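Local coordinates for hypothetical protein (Legionella pneumophila subsp. pneumophila, PDB 2IM9) that is of unknown function but probably acts as a cell-wall amidase or peptidase of the N-acetylmuramoyl-L-alanine amidase-like family, at residues G72-G77 against C95-N100; N79-Q84 against L202-A207; R128-R133 against N181-D186; S138-N143 against I174-W179. One frame throughout, in Å; residues are numbered along the deposited sequence.

Interaction 1: residues G72-G77 against C95-N100; sequences GSLGEG and CDTYVN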
loop_
_atom_site.group_PDB
_atom_site.type_symbol
_atom_site.label_atom_id
_atom_site.label_comp_id
_atom_site.label_asym_id
_atom_site.label_seq_id
_atom_site.Cartn_x
_atom_site.Cartn_y
_atom_site.Cartn_z
ATOM N N GLY A 72 -10.356 -4.737 0.716
ATOM C CA GLY A 72 -9.759 -5.916 1.376
ATOM C C GLY A 72 -9.616 -7.076 0.393
ATOM O O GLY A 72 -10.102 -8.178 0.634
ATOM N N SER A 73 -8.950 -6.815 -0.724
ATOM C CA SER A 73 -8.911 -7.747 -1.861
ATOM C C SER A 73 -8.261 -9.096 -1.562
ATOM O O SER A 73 -8.608 -10.099 -2.188
ATOM C CB SER A 73 -8.167 -7.104 -3.032
ATOM O OG SER A 73 -9.042 -6.256 -3.787
ATOM N N LEU A 74 -7.284 -9.099 -0.651
ATOM C CA LEU A 74 -6.446 -10.287 -0.413
ATOM C C LEU A 74 -6.543 -10.772 1.016
ATOM O O LEU A 74 -6.800 -9.986 1.944
ATOM C CB LEU A 74 -4.971 -9.970 -0.731
ATOM C CG LEU A 74 -4.697 -9.524 -2.176
ATOM C CD1 LEU A 74 -3.186 -9.334 -2.442
ATOM C CD2 LEU A 74 -5.269 -10.553 -3.136
ATOM N N GLY A 75 -6.298 -12.066 1.190
ATOM C CA GLY A 75 -6.190 -12.670 2.510
ATOM C C GLY A 75 -4.997 -13.615 2.577
ATOM O O GLY A 75 -3.954 -13.385 1.941
ATOM N N GLU A 76 -5.132 -14.672 3.376
ATOM C CA GLU A 76 -4.053 -15.646 3.544
ATOM C C GLU A 76 -4.247 -16.876 2.653
ATOM O O GLU A 76 -3.404 -17.777 2.650
ATOM C CB GLU A 76 -3.908 -16.051 5.012
ATOM C CG GLU A 76 -3.043 -15.081 5.833
ATOM C CD GLU A 76 -3.660 -13.692 5.934
ATOM O OE1 GLU A 76 -4.733 -13.553 6.578
ATOM O OE2 GLU A 76 -3.079 -12.748 5.350
ATOM N N GLY A 77 -5.326 -16.886 1.873
ATOM C CA GLY A 77 -5.525 -17.919 0.858
ATOM C C GLY A 77 -6.509 -19.006 1.240
ATOM O O GLY A 77 -7.078 -19.010 2.344
ATOM N N CYS A 95 -6.352 -0.143 -2.385
ATOM C CA CYS A 95 -5.180 0.700 -2.609
ATOM C C CYS A 95 -3.889 -0.016 -2.228
ATOM O O CYS A 95 -2.871 0.123 -2.916
ATOM C CB CYS A 95 -5.273 2.051 -1.895
ATOM S SG CYS A 95 -5.297 1.958 -0.119
ATOM N N ASP A 96 -3.947 -0.795 -1.145
ATOM C CA ASP A 96 -2.770 -1.502 -0.619
ATOM C C ASP A 96 -2.394 -2.688 -1.493
ATOM O O ASP A 96 -1.228 -2.880 -1.804
ATOM C CB ASP A 96 -3.051 -2.032 0.800
ATOM C CG ASP A 96 -3.520 -0.956 1.751
ATOM O OD1 ASP A 96 -2.821 0.056 1.891
ATOM O OD2 ASP A 96 -4.592 -1.140 2.374
ATOM N N THR A 97 -3.377 -3.493 -1.878
ATOM C CA THR A 97 -3.082 -4.676 -2.686
ATOM C C THR A 97 -2.617 -4.307 -4.100
ATOM O O THR A 97 -1.821 -5.038 -4.708
ATOM C CB THR A 97 -4.245 -5.690 -2.709
ATOM O OG1 THR A 97 -5.324 -5.176 -3.497
ATOM C CG2 THR A 97 -4.752 -5.976 -1.272
ATOM N N TYR A 98 -3.101 -3.189 -4.630
ATOM C CA TYR A 98 -2.613 -2.718 -5.917
ATOM C C TYR A 98 -1.117 -2.431 -5.861
ATOM O O TYR A 98 -0.348 -2.903 -6.689
ATOM C CB TYR A 98 -3.395 -1.480 -6.353
ATOM C CG TYR A 98 -2.980 -0.913 -7.680
ATOM C CD1 TYR A 98 -3.063 -1.673 -8.851
ATOM C CD2 TYR A 98 -2.543 0.418 -7.783
ATOM C CE1 TYR A 98 -2.682 -1.127 -10.085
ATOM C CE2 TYR A 98 -2.157 0.956 -8.998
ATOM C CZ TYR A 98 -2.247 0.189 -10.141
ATOM O OH TYR A 98 -1.878 0.743 -11.339
ATOM N N VAL A 99 -0.698 -1.648 -4.872
ATOM C CA VAL A 99 0.714 -1.287 -4.782
ATOM C C VAL A 99 1.569 -2.540 -4.545
ATOM O O VAL A 99 2.601 -2.729 -5.204
ATOM C CB VAL A 99 0.903 -0.191 -3.715
ATOM C CG1 VAL A 99 2.373 -0.018 -3.342
ATOM C CG2 VAL A 99 0.348 1.129 -4.242
ATOM N N ASN A 100 1.123 -3.403 -3.634
ATOM C CA ASN A 100 1.858 -4.637 -3.340
ATOM C C ASN A 100 1.989 -5.544 -4.564
ATOM O O ASN A 100 3.055 -6.125 -4.818
ATOM C CB ASN A 100 1.143 -5.414 -2.236
ATOM C CG ASN A 100 1.532 -4.938 -0.850
ATOM O OD1 ASN A 100 2.663 -4.527 -0.626
ATOM N ND2 ASN A 100 0.595 -5.016 0.093
#
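The two backbones come nearest at Ser73 and Thr97, with 6.6 Å between their CA atoms, where an irregular loop passes the first turns of helix 95-107. Ser73 and Leu74 both send their CB toward the helix, and Thr97 sends its own back between them. Its two branches divide the work. The hydroxyl branch faces the serine: Thr97 OG1 lies 3.5 Å from Ser73 CB. The methyl branch faces the leucine, and Thr97 CG2 sits 3.7 Å from Leu74 CG. Leu74 completes the grip with one tip, its CD1 being 3.8 Å from Thr97 CB. This division follows from the threonine torsion: chi1 of 72° tucks OG1 between the backbone N and the carbonyl carbon, leaving CG2 opposite that carbon.

Around the contact, Leu74 also touches Arg122 of helix 111-122. On another side of the helix, Cys95 touches His268 of strand 264-275, a cysteine at a helix start beside a strand histidine. That placement is consistent with the clan of papain-like peptidases, though no catalytic role is established here.

No hydrogen bond joins the two segments; Ser73 OG bonds instead to Ile70 O, within its own loop. The loop is therefore held to the helix across this buried contact by van der Waals contact alone, Thr97 OG1 against Ser73 CB and the threonine methyl against Leu74, while the serine hydroxyl is spent locally.

Interaction 2: residues N79-Q84 against L202-A207; sequences NARYDQ and LVELKA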
loop_
_atom_site.group_PDB
_atom_site.type_symbol
_atom_site.label_atom_id
_atom_site.label_comp_id
_atom_site.label_asym_id
_atom_site.label_seq_id
_atom_site.Cartn_x
_atom_site.Cartn_y
_atom_site.Cartn_z
ATOM N N ASN A 79 -8.089 -22.265 2.686
ATOM C CA ASN A 79 -7.795 -22.996 3.900
ATOM C C ASN A 79 -7.163 -22.161 5.009
ATOM O O ASN A 79 -6.728 -22.718 6.014
ATOM C CB ASN A 79 -6.906 -24.220 3.594
ATOM C CG ASN A 79 -7.443 -25.051 2.439
ATOM O OD1 ASN A 79 -8.565 -25.556 2.508
ATOM N ND2 ASN A 79 -6.642 -25.205 1.372
ATOM N N ALA A 80 -7.110 -20.837 4.838
ATOM C CA ALA A 80 -6.504 -19.998 5.870
ATOM C C ALA A 80 -7.326 -20.003 7.158
ATOM O O ALA A 80 -8.534 -20.222 7.126
ATOM C CB ALA A 80 -6.320 -18.568 5.356
ATOM N N ARG A 81 -6.677 -19.752 8.289
ATOM C CA ARG A 81 -7.373 -19.853 9.576
ATOM C C ARG A 81 -8.356 -18.697 9.762
ATOM O O ARG A 81 -9.467 -18.905 10.256
ATOM C CB ARG A 81 -6.355 -19.887 10.728
ATOM C CG ARG A 81 -6.997 -19.990 12.151
ATOM C CD ARG A 81 -7.923 -21.191 12.296
ATOM N NE ARG A 81 -8.257 -21.430 13.705
ATOM C CZ ARG A 81 -8.969 -22.467 14.127
ATOM N NH1 ARG A 81 -9.418 -23.365 13.250
ATOM N NH2 ARG A 81 -9.217 -22.612 15.420
ATOM N N TYR A 82 -7.939 -17.477 9.400
ATOM C CA TYR A 82 -8.756 -16.284 9.709
ATOM C C TYR A 82 -9.326 -15.588 8.484
ATOM O O TYR A 82 -10.433 -15.056 8.540
ATOM C CB TYR A 82 -7.957 -15.267 10.555
ATOM C CG TYR A 82 -7.366 -15.926 11.772
ATOM C CD1 TYR A 82 -8.174 -16.273 12.859
ATOM C CD2 TYR A 82 -6.001 -16.225 11.830
ATOM C CE1 TYR A 82 -7.630 -16.934 13.988
ATOM C CE2 TYR A 82 -5.441 -16.868 12.956
ATOM C CZ TYR A 82 -6.274 -17.219 14.021
ATOM O OH TYR A 82 -5.757 -17.864 15.119
ATOM N N ASP A 83 -8.567 -15.554 7.389
ATOM C CA ASP A 83 -8.984 -14.786 6.219
ATOM C C ASP A 83 -8.658 -15.560 4.952
ATOM O O ASP A 83 -7.504 -15.606 4.533
ATOM C CB ASP A 83 -8.291 -13.408 6.193
ATOM C CG ASP A 83 -8.824 -12.500 5.090
ATOM O OD1 ASP A 83 -9.572 -12.984 4.179
ATOM O OD2 ASP A 83 -8.524 -11.284 5.145
ATOM N N GLN A 84 -9.690 -16.167 4.364
ATOM C CA GLN A 84 -9.527 -17.106 3.232
ATOM C C GLN A 84 -9.716 -16.443 1.870
ATOM O O GLN A 84 -9.933 -17.124 0.845
ATOM C CB GLN A 84 -10.487 -18.298 3.408
ATOM C CG GLN A 84 -10.261 -19.059 4.745
ATOM C CD GLN A 84 -11.166 -20.285 4.897
ATOM O OE1 GLN A 84 -12.242 -20.369 4.288
ATOM N NE2 GLN A 84 -10.731 -21.229 5.720
ATOM N N LEU A 202 -12.461 -15.553 15.958
ATOM C CA LEU A 202 -12.211 -14.166 16.393
ATOM C C LEU A 202 -11.623 -14.087 17.810
ATOM O O LEU A 202 -10.662 -13.360 18.035
ATOM C CB LEU A 202 -13.467 -13.317 16.298
ATOM C CG LEU A 202 -13.223 -11.821 16.550
ATOM C CD1 LEU A 202 -12.272 -11.197 15.526
ATOM C CD2 LEU A 202 -14.621 -11.119 16.598
ATOM N N VAL A 203 -12.184 -14.834 18.767
ATOM C CA VAL A 203 -11.635 -14.866 20.138
ATOM C C VAL A 203 -10.191 -15.344 20.125
ATOM O O VAL A 203 -9.332 -14.809 20.831
ATOM C CB VAL A 203 -12.487 -15.791 21.093
ATOM C CG1 VAL A 203 -11.788 -15.957 22.443
ATOM C CG2 VAL A 203 -13.894 -15.246 21.233
ATOM N N GLU A 204 -9.927 -16.352 19.302
ATOM C CA GLU A 204 -8.583 -16.908 19.173
ATOM C C GLU A 204 -7.595 -15.869 18.634
ATOM O O GLU A 204 -6.477 -15.689 19.165
ATOM C CB GLU A 204 -8.654 -18.100 18.243
ATOM C CG GLU A 204 -7.364 -18.831 18.016
ATOM C CD GLU A 204 -7.601 -19.936 17.011
ATOM O OE1 GLU A 204 -8.106 -21.006 17.413
ATOM O OE2 GLU A 204 -7.331 -19.714 15.808
ATOM N N LEU A 205 -8.023 -15.182 17.580
ATOM C CA LEU A 205 -7.226 -14.135 16.967
ATOM C C LEU A 205 -6.994 -12.974 17.941
ATOM O O LEU A 205 -5.881 -12.436 18.031
ATOM C CB LEU A 205 -7.925 -13.618 15.702
ATOM C CG LEU A 205 -7.135 -12.559 14.916
ATOM C CD1 LEU A 205 -5.755 -13.078 14.459
ATOM C CD2 LEU A 205 -7.987 -11.999 13.772
ATOM N N LYS A 206 -8.036 -12.581 18.677
ATOM C CA LYS A 206 -7.876 -11.472 19.632
ATOM C C LYS A 206 -6.927 -11.822 20.771
ATOM O O LYS A 206 -6.199 -10.949 21.295
ATOM C CB LYS A 206 -9.226 -11.062 20.193
ATOM C CG LYS A 206 -10.054 -10.282 19.191
ATOM C CD LYS A 206 -11.358 -9.863 19.831
ATOM C CE LYS A 206 -12.148 -8.988 18.876
ATOM N NZ LYS A 206 -13.343 -8.457 19.563
ATOM N N ALA A 207 -6.933 -13.097 21.155
ATOM C CA ALA A 207 -6.040 -13.564 22.214
ATOM C C ALA A 207 -4.592 -13.382 21.783
ATOM O O ALA A 207 -3.748 -12.971 22.592
ATOM C CB ALA A 207 -6.338 -15.016 22.604
#
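Tyr82 lays one ring face over Leu205: methyl CD1 stands 4.0 Å from the ring centroid and only 5° off the ring normal, a CH-pi contact centred on the ring. The leucine adds a flank as well, with its CB 3.7 Å from Tyr82 CE1. The opposite face of the ring carries the CG of Arg81, offset toward the rim, so the tyrosine is sandwiched between its own neighbour and the helix.

Beyond the ring, Arg81 and Glu204 form a side-on salt bridge using two nitrogens and two oxygens. Arg81 NE reaches Glu204 OE2 at 2.9 Å with an N-H...acceptor angle of 173°, and Arg81 NH2 reaches Glu204 OE1 at 2.8 Å. Both oxygens use their syn lone pairs, and the guanidinium and carboxylate planes are only 11° apart. Arg81 bends at chi2 while Glu204 stays extended beyond CG, and the two chains cross at about a right angle. Tyr82 OH also comes close to Glu204 OE2, a short contact that counts at most as a weak, doubtful bond.

The loop 79-84 thus lies against helix 195-209, which falls in a predicted coiled coil. Arg81 O bonds to Arg201 of the same helix, Leu205 also touches Thr187 in the loop ahead of it, and the Tyr82 backbone pairs with Arg189; Tyr130, from the loop before helix 137-147, packs on the tyrosine.

Interaction 3: residues R128-R133 against N181-D186; sequences RSYINR and NHKTID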
loop_
_atom_site.group_PDB
_atom_site.type_symbol
_atom_site.label_atom_id
_atom_site.label_comp_id
_atom_site.label_asym_id
_atom_site.label_seq_id
_atom_site.Cartn_x
_atom_site.Cartn_y
_atom_site.Cartn_z
ATOM N N ARG A 128 3.662 -16.336 6.406
ATOM C CA ARG A 128 2.238 -16.087 6.159
ATOM C C ARG A 128 1.349 -16.339 7.372
ATOM O O ARG A 128 1.211 -17.476 7.852
ATOM C CB ARG A 128 1.751 -16.940 4.982
ATOM C CG ARG A 128 0.255 -16.766 4.663
ATOM C CD ARG A 128 -0.301 -17.951 3.840
ATOM N NE ARG A 128 0.611 -18.358 2.771
ATOM C CZ ARG A 128 0.967 -17.592 1.741
ATOM N NH1 ARG A 128 1.805 -18.067 0.826
ATOM N NH2 ARG A 128 0.497 -16.353 1.625
ATOM N N SER A 129 0.737 -15.267 7.865
ATOM C CA SER A 129 -0.256 -15.373 8.939
ATOM C C SER A 129 -0.975 -14.050 9.045
ATOM O O SER A 129 -0.431 -13.011 8.636
ATOM C CB SER A 129 0.412 -15.728 10.281
ATOM O OG SER A 129 1.119 -14.605 10.794
ATOM N N TYR A 130 -2.196 -14.078 9.586
ATOM C CA TYR A 130 -2.927 -12.833 9.806
ATOM C C TYR A 130 -2.096 -11.816 10.606
ATOM O O TYR A 130 -1.980 -10.659 10.203
ATOM C CB TYR A 130 -4.292 -13.068 10.468
ATOM C CG TYR A 130 -5.136 -11.805 10.420
ATOM C CD1 TYR A 130 -6.024 -11.583 9.376
ATOM C CD2 TYR A 130 -4.984 -10.806 11.381
ATOM C CE1 TYR A 130 -6.784 -10.422 9.315
ATOM C CE2 TYR A 130 -5.734 -9.618 11.328
ATOM C CZ TYR A 130 -6.624 -9.435 10.290
ATOM O OH TYR A 130 -7.358 -8.268 10.205
ATOM N N ILE A 131 -1.502 -12.241 11.721
ATOM C CA ILE A 131 -0.831 -11.268 12.583
ATOM C C ILE A 131 0.459 -10.761 11.963
ATOM O O ILE A 131 0.891 -9.671 12.301
ATOM C CB ILE A 131 -0.550 -11.784 14.011
ATOM C CG1 ILE A 131 0.509 -12.886 13.987
ATOM C CG2 ILE A 131 -1.857 -12.213 14.697
ATOM C CD1 ILE A 131 1.099 -13.172 15.348
ATOM N N ASN A 132 1.076 -11.557 11.081
ATOM C CA ASN A 132 2.299 -11.131 10.390
ATOM C C ASN A 132 2.013 -10.246 9.174
ATOM O O ASN A 132 2.918 -9.633 8.613
ATOM C CB ASN A 132 3.130 -12.341 9.946
ATOM C CG ASN A 132 3.950 -12.951 11.062
ATOM O OD1 ASN A 132 4.094 -12.378 12.145
ATOM N ND2 ASN A 132 4.498 -14.135 10.799
ATOM N N ARG A 133 0.770 -10.197 8.722
ATOM C CA ARG A 133 0.458 -9.343 7.581
ATOM C C ARG A 133 0.841 -7.901 7.907
ATOM O O ARG A 133 0.668 -7.438 9.035
ATOM C CB ARG A 133 -1.028 -9.434 7.218
ATOM C CG ARG A 133 -1.274 -9.090 5.723
ATOM C CD ARG A 133 -2.736 -8.773 5.428
ATOM N NE ARG A 133 -3.627 -9.925 5.613
ATOM C CZ ARG A 133 -4.958 -9.860 5.572
ATOM N NH1 ARG A 133 -5.559 -8.684 5.337
ATOM N NH2 ARG A 133 -5.693 -10.962 5.759
ATOM N N ASN A 181 -8.738 -5.634 19.667
ATOM C CA ASN A 181 -9.878 -5.681 20.579
ATOM C C ASN A 181 -11.144 -5.141 19.939
ATOM O O ASN A 181 -12.244 -5.624 20.214
ATOM C CB ASN A 181 -9.563 -4.938 21.877
ATOM C CG ASN A 181 -10.671 -5.056 22.891
ATOM O OD1 ASN A 181 -11.096 -6.165 23.272
ATOM N ND2 ASN A 181 -11.161 -3.917 23.331
ATOM N N HIS A 182 -10.976 -4.148 19.070
ATOM C CA HIS A 182 -12.100 -3.527 18.340
ATOM C C HIS A 182 -12.676 -4.345 17.170
ATOM O O HIS A 182 -13.687 -3.963 16.575
ATOM C CB HIS A 182 -11.680 -2.155 17.815
ATOM C CG HIS A 182 -12.000 -1.030 18.753
ATOM N ND1 HIS A 182 -11.280 -0.788 19.903
ATOM C CD2 HIS A 182 -12.975 -0.093 18.715
ATOM C CE1 HIS A 182 -11.775 0.280 20.513
ATOM N NE2 HIS A 182 -12.807 0.716 19.812
ATOM N N LYS A 183 -12.020 -5.438 16.799
ATOM C CA LYS A 183 -12.485 -6.191 15.635
ATOM C C LYS A 183 -13.808 -6.912 15.847
ATOM O O LYS A 183 -14.157 -7.297 16.966
ATOM C CB LYS A 183 -11.431 -7.201 15.193
ATOM C CG LYS A 183 -10.200 -6.549 14.610
ATOM C CD LYS A 183 -9.166 -7.609 14.223
ATOM C CE LYS A 183 -8.023 -7.011 13.375
ATOM N NZ LYS A 183 -8.550 -6.324 12.141
ATOM N N THR A 184 -14.522 -7.090 14.745
ATOM C CA THR A 184 -15.779 -7.838 14.748
ATOM C C THR A 184 -15.612 -9.091 13.903
ATOM O O THR A 184 -14.560 -9.312 13.313
ATOM C CB THR A 184 -16.929 -7.011 14.143
ATOM O OG1 THR A 184 -16.684 -6.806 12.752
ATOM C CG2 THR A 184 -17.066 -5.653 14.844
ATOM N N ILE A 185 -16.676 -9.885 13.808
ATOM C CA ILE A 185 -16.627 -11.102 12.983
ATOM C C ILE A 185 -16.326 -10.832 11.507
ATOM O O ILE A 185 -15.920 -11.756 10.780
ATOM C CB ILE A 185 -17.892 -11.976 13.150
ATOM C CG1 ILE A 185 -19.154 -11.214 12.744
ATOM C CG2 ILE A 185 -17.982 -12.504 14.588
ATOM C CD1 ILE A 185 -20.346 -12.129 12.571
ATOM N N ASP A 186 -16.490 -9.581 11.064
ATOM C CA ASP A 186 -16.190 -9.196 9.668
ATOM C C ASP A 186 -14.715 -9.408 9.314
ATOM O O ASP A 186 -14.356 -9.548 8.150
ATOM C CB ASP A 186 -16.553 -7.731 9.410
ATOM C CG ASP A 186 -18.037 -7.530 9.158
ATOM O OD1 ASP A 186 -18.820 -8.507 9.258
ATOM O OD2 ASP A 186 -18.400 -6.369 8.877
#
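A single side-chain hydrogen bond, Lys183 NZ to Tyr130 OH at 3.0 Å, joins the loop before helix 137-147 to the loop that links helix 176-181 with helix 195-209. The backbones stay well apart, the nearest CA atoms (Tyr130 and Lys183) being 13.0 Å from each other, so two long side chains span the gap from opposite directions. Tyr130 CG stands opposite the backbone N (chi1 -168°), which points the ring out toward Lys183. Lys183 runs straight as far as CE and then turns at chi4 (-56°), which swings NZ onto the phenol oxygen. Its CE follows closely, 3.5 Å from Tyr130 OH and 4.0 Å from Tyr130 CE2, approaching the ring obliquely.

Tyr130 owes its position to a type I beta turn that runs from it to Arg133, closed by the bond Arg133 N to Tyr130 O. Just ahead of the turn, Ser129 OG accepts from Asn132 N at 3.1 Å, an ST motif that helps fix the curve. On the other side, Thr184 OG1 accepts from Asp186 N in an ST turn leading into the short 3-10 segment.

Tyr82, Leu205 and Trp179 pack round the Tyr130 ring, which is buried. The lysine has a further partner in the same tryptophan, its ammonium making a cation-pi contact with Trp179.

Interaction 4: residues S138-N143 against I174-W179; sequences SIDWNN and INKPQW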
loop_
_atom_site.group_PDB
_atom_site.type_symbol
_atom_site.label_atom_id
_atom_site.label_comp_id
_atom_site.label_asym_id
_atom_site.label_seq_id
_atom_site.Cartn_x
_atom_site.Cartn_y
_atom_site.Cartn_z
ATOM N N SER A 138 2.484 2.435 7.936
ATOM C CA SER A 138 3.693 3.055 8.500
ATOM C C SER A 138 4.546 2.050 9.269
ATOM O O SER A 138 5.651 1.681 8.825
ATOM C CB SER A 138 3.341 4.271 9.361
ATOM O OG SER A 138 2.493 3.922 10.435
ATOM N N ILE A 139 4.031 1.576 10.399
ATOM C CA ILE A 139 4.863 0.823 11.336
ATOM C C ILE A 139 5.133 -0.616 10.906
ATOM O O ILE A 139 6.076 -1.254 11.401
ATOM C CB ILE A 139 4.285 0.887 12.769
ATOM C CG1 ILE A 139 2.869 0.339 12.798
ATOM C CG2 ILE A 139 4.302 2.327 13.288
ATOM C CD1 ILE A 139 2.682 -0.722 13.819
ATOM N N ASP A 140 4.306 -1.131 9.988
ATOM C CA ASP A 140 4.556 -2.451 9.405
ATOM C C ASP A 140 5.181 -2.332 8.013
ATOM O O ASP A 140 6.335 -2.691 7.806
ATOM C CB ASP A 140 3.269 -3.268 9.289
ATOM C CG ASP A 140 2.652 -3.614 10.626
ATOM O OD1 ASP A 140 3.385 -3.844 11.615
ATOM O OD2 ASP A 140 1.414 -3.697 10.661
ATOM N N TRP A 141 4.407 -1.839 7.050
ATOM C CA TRP A 141 4.793 -1.958 5.642
ATOM C C TRP A 141 5.999 -1.101 5.304
ATOM O O TRP A 141 7.011 -1.622 4.783
ATOM C CB TRP A 141 3.613 -1.595 4.727
ATOM C CG TRP A 141 3.790 -1.988 3.277
ATOM C CD1 TRP A 141 3.612 -3.237 2.735
ATOM C CD2 TRP A 141 4.103 -1.118 2.178
ATOM N NE1 TRP A 141 3.839 -3.205 1.377
ATOM C CE2 TRP A 141 4.149 -1.920 1.007
ATOM C CE3 TRP A 141 4.381 0.246 2.076
ATOM C CZ2 TRP A 141 4.438 -1.391 -0.256
ATOM C CZ3 TRP A 141 4.672 0.781 0.817
ATOM C CH2 TRP A 141 4.690 -0.040 -0.339
ATOM N N ASN A 142 5.906 0.207 5.563
ATOM C CA ASN A 142 7.065 1.076 5.328
ATOM C C ASN A 142 8.282 0.557 6.106
ATOM O O ASN A 142 9.374 0.411 5.547
ATOM C CB ASN A 142 6.783 2.507 5.786
ATOM C CG ASN A 142 5.872 3.271 4.848
ATOM O OD1 ASN A 142 5.487 2.791 3.778
ATOM N ND2 ASN A 142 5.543 4.495 5.238
ATOM N N ASN A 143 8.096 0.290 7.394
ATOM C CA ASN A 143 9.218 -0.100 8.255
ATOM C C ASN A 143 9.943 -1.349 7.744
ATOM O O ASN A 143 11.165 -1.329 7.513
ATOM C CB ASN A 143 8.713 -0.302 9.687
ATOM C CG ASN A 143 9.787 -0.813 10.612
ATOM O OD1 ASN A 143 10.768 -0.129 10.870
ATOM N ND2 ASN A 143 9.614 -2.042 11.096
ATOM N N ILE A 174 0.192 3.693 17.312
ATOM C CA ILE A 174 -0.480 2.514 16.754
ATOM C C ILE A 174 -0.513 1.453 17.827
ATOM O O ILE A 174 0.513 0.851 18.153
ATOM C CB ILE A 174 0.232 1.925 15.496
ATOM C CG1 ILE A 174 0.517 2.996 14.431
ATOM C CG2 ILE A 174 -0.580 0.751 14.934
ATOM C CD1 ILE A 174 -0.704 3.621 13.797
ATOM N N ASN A 175 -1.697 1.225 18.373
ATOM C CA ASN A 175 -1.875 0.315 19.502
ATOM C C ASN A 175 -2.482 -0.973 18.941
ATOM O O ASN A 175 -3.704 -1.057 18.768
ATOM C CB ASN A 175 -2.823 0.984 20.515
ATOM C CG ASN A 175 -2.997 0.175 21.802
ATOM O OD1 ASN A 175 -2.993 -1.051 21.779
ATOM N ND2 ASN A 175 -3.187 0.880 22.934
ATOM N N LYS A 176 -1.635 -1.954 18.619
ATOM C CA LYS A 176 -2.150 -3.189 18.003
ATOM C C LYS A 176 -3.148 -3.939 18.893
ATOM O O LYS A 176 -4.223 -4.334 18.411
ATOM C CB LYS A 176 -1.014 -4.100 17.534
ATOM C CG LYS A 176 -0.374 -3.606 16.262
ATOM C CD LYS A 176 0.574 -4.653 15.663
ATOM C CE LYS A 176 1.248 -4.070 14.431
ATOM N NZ LYS A 176 2.329 -4.955 13.872
ATOM N N PRO A 177 -2.829 -4.120 20.199
ATOM C CA PRO A 177 -3.830 -4.829 21.014
ATOM C C PRO A 177 -5.203 -4.162 21.041
ATOM O O PRO A 177 -6.223 -4.860 20.995
ATOM C CB PRO A 177 -3.188 -4.872 22.409
ATOM C CG PRO A 177 -1.710 -4.828 22.124
ATOM C CD PRO A 177 -1.617 -3.817 20.982
ATOM N N GLN A 178 -5.256 -2.830 21.077
ATOM C CA GLN A 178 -6.561 -2.167 21.052
ATOM C C GLN A 178 -7.242 -2.278 19.673
ATOM O O GLN A 178 -8.479 -2.398 19.556
ATOM C CB GLN A 178 -6.438 -0.702 21.488
ATOM C CG GLN A 178 -7.794 -0.084 21.826
ATOM C CD GLN A 178 -8.489 -0.816 22.981
ATOM O OE1 GLN A 178 -9.394 -1.604 22.754
ATOM N NE2 GLN A 178 -8.033 -0.587 24.197
ATOM N N TRP A 179 -6.442 -2.265 18.610
ATOM C CA TRP A 179 -6.990 -2.457 17.274
ATOM C C TRP A 179 -7.608 -3.866 17.187
ATOM O O TRP A 179 -8.726 -4.030 16.676
ATOM C CB TRP A 179 -5.874 -2.278 16.251
ATOM C CG TRP A 179 -6.268 -2.449 14.806
ATOM C CD1 TRP A 179 -7.058 -1.616 14.055
ATOM C CD2 TRP A 179 -5.813 -3.482 13.921
ATOM N NE1 TRP A 179 -7.144 -2.087 12.756
ATOM C CE2 TRP A 179 -6.394 -3.235 12.649
ATOM C CE3 TRP A 179 -4.980 -4.597 14.083
ATOM C CZ2 TRP A 179 -6.164 -4.072 11.533
ATOM C CZ3 TRP A 179 -4.751 -5.439 12.969
ATOM C CH2 TRP A 179 -5.349 -5.167 11.715
HETATM O O HOH W 1 0.437 -6.035 11.568
#
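Ile174, at the end of strand 168-175, meets Ile139 of helix 137-147, the two side chains sliding past each other in opposite directions; Ile174 CG2 lies 3.7 Å from Ile139 CD1. Next, Asn175 turns its CB away and serves as N-cap of the following helix, its OD1 accepting from Gln178 N at 3.0 Å. Lys176 then comes back across the gap. Its extended chain meets Ile139 tip to tip, CE to CD1 at 3.7 Å, and ends in a salt bridge: NZ reaches Asp140 OD1 at 2.7 Å on the syn lone pair. A water that accepts from Lys176 NZ donates to Asp140 OD2, while Phe136 N also bonds that oxygen, so both carboxylate oxygens are engaged.

Helix 137-147 carries a wider pi-type turn here, with Asn143 N bonded to Ser138 O. The contact pins this helix to the junction of strand 168-175 and helix 176-181, beside strand 214-223, whose Ser215 touches Ile139 and pairs with the Ile174 backbone.

In the fold
From the N terminus, interaction 1 closes first, returning the loop after helix 53-63 to helix 95-107 within a short span. Interaction 2 crosses it: its loop starts between those two segments and closes only at helix 195-209. Within that long span lies interaction 3, and interaction 4 in turn lies within interaction 3. Salt bridges tie interactions 1, 2 and 3 together, since Arg133 of interaction 3 reaches both Glu76 of interaction 1 and Asp83 of interaction 2. Interactions 2 and 3 are closest, about 7 Å between centres, whereas 2 and 4 do not touch. Asn100 and Trp141 connect helix 95-107 with helix 137-147, and interaction 4 ties the latter to the antiparallel sheet through strand 168-175.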